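Local structure of putative superoxide reductase (Thermotoga maritima, 3QZB) at the interface of chains A and B and the interface of chains A and C. The protein probably catalyses the reduction of superoxide to hydrogen peroxide at a mononuclear iron centre, using electrons supplied by reduced rubredoxin. Numbering follows the deposited sequence. Chains: chain A/B/C, Putative superoxide reductase.

Contact 1: the interface of chains A and B. Residues chain A 18, 20, 129-131; chain B 78-81.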
# COMPACT_ATOMS: atom_id res chain seq x y z
N PHE A 18 -10.07 15.26 11.26
CA PHE A 18 -8.72 15.47 10.83
C PHE A 18 -8.52 15.29 9.35
O PHE A 18 -7.42 14.99 8.88
CB PHE A 18 -7.78 14.60 11.70
CG PHE A 18 -7.80 15.03 13.11
CD1 PHE A 18 -6.98 16.04 13.54
CD2 PHE A 18 -8.72 14.51 14.00
CE1 PHE A 18 -7.05 16.53 14.82
CE2 PHE A 18 -8.80 14.99 15.31
CZ PHE A 18 -7.96 16.01 15.70
N LYS A 20 -9.02 17.56 6.05
CA LYS A 20 -9.25 18.95 5.74
C LYS A 20 -9.64 19.13 4.27
O LYS A 20 -9.11 18.51 3.38
CB LYS A 20 -8.02 19.77 6.08
CG LYS A 20 -7.71 19.78 7.55
CD LYS A 20 -6.50 20.59 8.02
CE LYS A 20 -6.25 20.38 9.53
NZ LYS A 20 -7.38 20.87 10.39
N ILE A 129 3.72 15.39 7.37
CA ILE A 129 3.65 16.24 8.55
C ILE A 129 2.39 17.09 8.63
O ILE A 129 2.12 17.66 9.67
CB ILE A 129 4.92 17.14 8.70
CG1 ILE A 129 4.98 18.21 7.62
CG2 ILE A 129 6.16 16.27 8.77
CD1 ILE A 129 6.24 19.09 7.67
N HIS A 130 1.58 17.19 7.55
CA HIS A 130 0.39 18.01 7.54
C HIS A 130 -0.91 17.22 7.35
O HIS A 130 -1.96 17.79 7.00
CB HIS A 130 0.47 19.09 6.46
CG HIS A 130 1.60 20.07 6.67
ND1 HIS A 130 2.63 20.25 5.75
CD2 HIS A 130 1.83 20.94 7.69
CE1 HIS A 130 3.43 21.19 6.22
NE2 HIS A 130 2.98 21.62 7.38
N GLY A 131 -0.85 15.92 7.64
CA GLY A 131 -2.07 15.12 7.71
C GLY A 131 -2.84 14.98 6.41
O GLY A 131 -2.26 14.93 5.32
N PRO B 78 -2.53 19.63 15.27
CA PRO B 78 -3.62 19.77 14.28
C PRO B 78 -3.92 18.52 13.43
O PRO B 78 -4.91 18.55 12.69
CB PRO B 78 -3.08 20.88 13.35
CG PRO B 78 -2.05 21.61 14.12
CD PRO B 78 -1.43 20.56 14.97
N TYR B 79 -3.05 17.53 13.44
CA TYR B 79 -3.02 16.53 12.38
C TYR B 79 -3.18 15.10 12.93
O TYR B 79 -2.99 14.84 14.11
CB TYR B 79 -1.72 16.66 11.58
CG TYR B 79 -1.47 18.06 11.06
CD1 TYR B 79 -2.34 18.65 10.14
CD2 TYR B 79 -0.42 18.80 11.50
CE1 TYR B 79 -2.13 19.93 9.68
CE2 TYR B 79 -0.20 20.10 11.08
CZ TYR B 79 -1.09 20.67 10.18
OH TYR B 79 -0.88 21.96 9.71
N VAL B 80 -3.42 14.16 11.98
CA VAL B 80 -3.16 12.78 12.19
C VAL B 80 -1.92 12.34 11.46
O VAL B 80 -1.52 12.94 10.44
CB VAL B 80 -4.32 11.85 11.77
CG1 VAL B 80 -5.51 12.03 12.72
CG2 VAL B 80 -4.79 12.08 10.32
N TYR B 81 -1.33 11.22 11.94
CA TYR B 81 -0.17 10.61 11.38
C TYR B 81 -0.49 9.16 11.09
O TYR B 81 -1.01 8.46 11.95
CB TYR B 81 1.07 10.74 12.30
CG TYR B 81 1.32 12.19 12.64
CD1 TYR B 81 2.07 12.99 11.83
CD2 TYR B 81 0.63 12.79 13.65
CE1 TYR B 81 2.19 14.36 12.09
CE2 TYR B 81 0.76 14.12 13.90
CZ TYR B 81 1.56 14.91 13.12
OH TYR B 81 1.68 16.27 13.36
O HOH W 1 0.91 14.15 8.93
O HOH W 2 3.36 17.96 12.12
O HOH W 3 -4.85 15.64 9.51

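Contact 2: the interface of chains A and C. Residues chain A 72, 74, 81, 83, 114-116; chain C 102-103.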
# COMPACT_ATOMS: atom_id res chain seq x y z
N PHE A 72 -14.62 5.85 -5.19
CA PHE A 72 -15.80 6.09 -6.00
C PHE A 72 -17.03 5.78 -5.15
O PHE A 72 -17.13 4.70 -4.56
CB PHE A 72 -15.80 5.24 -7.25
CG PHE A 72 -16.94 5.52 -8.18
CD1 PHE A 72 -17.04 6.73 -8.84
CD2 PHE A 72 -17.96 4.60 -8.39
CE1 PHE A 72 -18.10 7.01 -9.69
CE2 PHE A 72 -19.00 4.90 -9.22
CZ PHE A 72 -19.06 6.09 -9.89
N PRO A 74 -20.96 5.35 -5.66
CA PRO A 74 -22.01 5.29 -6.67
C PRO A 74 -23.30 5.92 -6.14
O PRO A 74 -23.71 5.61 -5.01
CB PRO A 74 -22.18 3.79 -6.93
CG PRO A 74 -20.98 3.12 -6.31
CD PRO A 74 -20.60 4.02 -5.17
N TYR A 81 -15.98 2.79 -2.63
CA TYR A 81 -15.13 1.78 -3.15
C TYR A 81 -13.78 2.39 -3.42
O TYR A 81 -13.68 3.44 -4.05
CB TYR A 81 -15.71 1.12 -4.43
CG TYR A 81 -17.10 0.58 -4.15
CD1 TYR A 81 -17.29 -0.66 -3.64
CD2 TYR A 81 -18.18 1.42 -4.21
CE1 TYR A 81 -18.58 -1.10 -3.28
CE2 TYR A 81 -19.43 0.99 -3.87
CZ TYR A 81 -19.63 -0.28 -3.41
OH TYR A 81 -20.89 -0.72 -3.02
N VAL A 83 -10.88 2.96 -5.37
CA VAL A 83 -10.37 2.84 -6.74
C VAL A 83 -8.90 2.44 -6.75
O VAL A 83 -8.47 1.60 -7.50
CB VAL A 83 -10.61 4.16 -7.50
CG1 VAL A 83 -9.83 4.26 -8.81
CG2 VAL A 83 -12.11 4.36 -7.74
N LYS A 114 -13.12 2.15 -15.37
CA LYS A 114 -14.32 1.93 -16.18
C LYS A 114 -15.49 1.98 -15.22
O LYS A 114 -15.52 1.24 -14.24
CB LYS A 114 -14.25 0.60 -16.88
CG LYS A 114 -13.19 0.46 -17.92
CD LYS A 114 -13.16 -0.92 -18.49
CE LYS A 114 -12.20 -1.14 -19.63
NZ LYS A 114 -12.42 -2.50 -20.22
N LEU A 115 -16.44 2.88 -15.49
CA LEU A 115 -17.59 3.08 -14.63
C LEU A 115 -18.87 2.63 -15.33
O LEU A 115 -19.05 2.87 -16.53
CB LEU A 115 -17.78 4.55 -14.23
CG LEU A 115 -16.58 5.20 -13.56
CD1 LEU A 115 -16.79 6.69 -13.45
CD2 LEU A 115 -16.24 4.53 -12.25
N ASN A 116 -19.79 2.04 -14.59
CA ASN A 116 -21.06 1.76 -15.21
C ASN A 116 -22.26 2.33 -14.56
O ASN A 116 -23.37 2.12 -15.06
CB ASN A 116 -21.17 0.30 -15.54
CG ASN A 116 -21.16 -0.51 -14.33
OD1 ASN A 116 -22.14 -0.55 -13.60
ND2 ASN A 116 -20.05 -1.17 -14.07
N ALA C 102 -20.23 -1.14 -9.76
CA ALA C 102 -20.21 0.09 -10.56
C ALA C 102 -18.84 0.47 -11.11
O ALA C 102 -18.81 1.37 -11.94
CB ALA C 102 -20.73 1.23 -9.72
N VAL C 103 -17.75 -0.11 -10.59
CA VAL C 103 -16.44 0.48 -10.86
C VAL C 103 -15.36 -0.59 -10.97
O VAL C 103 -15.28 -1.57 -10.19
CB VAL C 103 -16.04 1.56 -9.84
CG1 VAL C 103 -16.16 1.06 -8.38
CG2 VAL C 103 -14.66 2.18 -10.10

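Contact 1: the interface of chains A and B
A:His130 and B:Tyr79 form the apolar centre of this patch, which recurs with the chains exchanged across a two-fold interface. CA of A:His130 stands over the middle of the phenol ring, 3.7 Å from the centroid of B:Tyr79, in a CH-pi contact. The opposite face is covered from within chain B, where CB of B:Pro78 lies 3.6 Å above the plane of the B:Tyr79 ring, so the phenol is sandwiched between A:His130 and its own neighbour B:Pro78. CG of B:Tyr79 is anti to its own carbonyl carbon (chi1 -53°), and the side chain extends parallel to that of A:His130. The imidazole meets the phenol ring edge-to-face, planes at 79°, with its CD2 corner toward the phenol CZ and OH. Next to this core, CB of A:Phe18 packs on B:Val80 CG1 at 3.6 Å, and the edge of the phenyl ring is turned to the B:Pro78 carbonyl. The aliphatic end of A:Lys20 passes roughly at a right angle to B:Tyr79.

Two backbone oxygens of chain A lie above the same face as A:His130 CA, out toward its margin: A:His130 O is 3.3 Å from B:Tyr79 CD1, and A:Ile129 O is similarly near CD2. Farther out, the polar groups of this patch meet through water. Water 3 is 2.7 Å from A:Phe18 O and also bonds B:Val80 N; water 1 links A:Gly131 N with B:Val80 O. Water 2 joins the phenol B:Tyr81 OH, 2.7 Å away, to A:Ile129 O, at 2.8 Å. A:His130 is an iron ligand; if this interface persists in solution, the packing would tie the iron-binding loop to a neighbouring chain and is likely to steady one ligand of the active site.

Contact 2: the interface of chains A and C
C:Val103 and A:Leu115 pair as an antiparallel beta bridge between two immunoglobulin-like beta-sandwich domains of the desulfoferrodoxin family, at the start of strand 103-106 in chain C and the end of strand 108-115 in chain A. The hydrogen bond of the patch is backbone to backbone: A:Asn116 N donates to C:Ala102 O over 2.9 Å. It is nearly straight, 166° at the hydrogen, though the donor is tilted well out of the carbonyl plane.

The A:Asn116 side-chain amide packs more loosely, by van der Waals contact, against the same stretch of chain C. Its CG sits between its own backbone N and carbonyl carbon (chi1 64°), which folds the amide back toward C:Ala102; OD1 lies 3.7 Å from C:Ala102 CA, and ND2 is near the carbonyl oxygen. An alanine here would keep the backbone N-H but would probably open a gap beside C:Ala102 CA and leave that loop of chain C freer to shift.

Apolar contacts surround C:Val103. Its CG2 touches A:Leu115 CD2 at 3.6 Å, the leucine and valine extending in parallel. With CG1 between the backbone N and carbonyl carbon (chi1 52°), that other branch reaches CB of A:Tyr81, 4.0 Å away. A:Phe72 comes from the opposing side, runs antiparallel to the valine and offers ring atom CD2 to C:Val103 CB at 3.9 Å. Within chain A, CD2 of A:Leu115 sits over the centre of the A:Phe72 ring, so one methyl packs on both ring and valine. Alongside, C:Ala102 CB rests against A:Pro74 CG at 3.9 Å.

The C-alpha centres of contact 1 and contact 2 lie about 28 Å apart, so chain A meets chains B and C through separate surfaces. Strand 81-87 serves both, through B:Tyr81 in contact 1 and A:Tyr81 in contact 2, the outer end of the side chain in one and its base in the other. Since every copy repeats these roles, this tyrosine can bridge two interfaces at once. Contact 1 involves an iron ligand, whereas contact 2 joins strand ends away from it. Two different two-fold interfaces are consistent with the four copies of the deposited assembly forming a tetramer, although the coordinates alone do not establish it in solution.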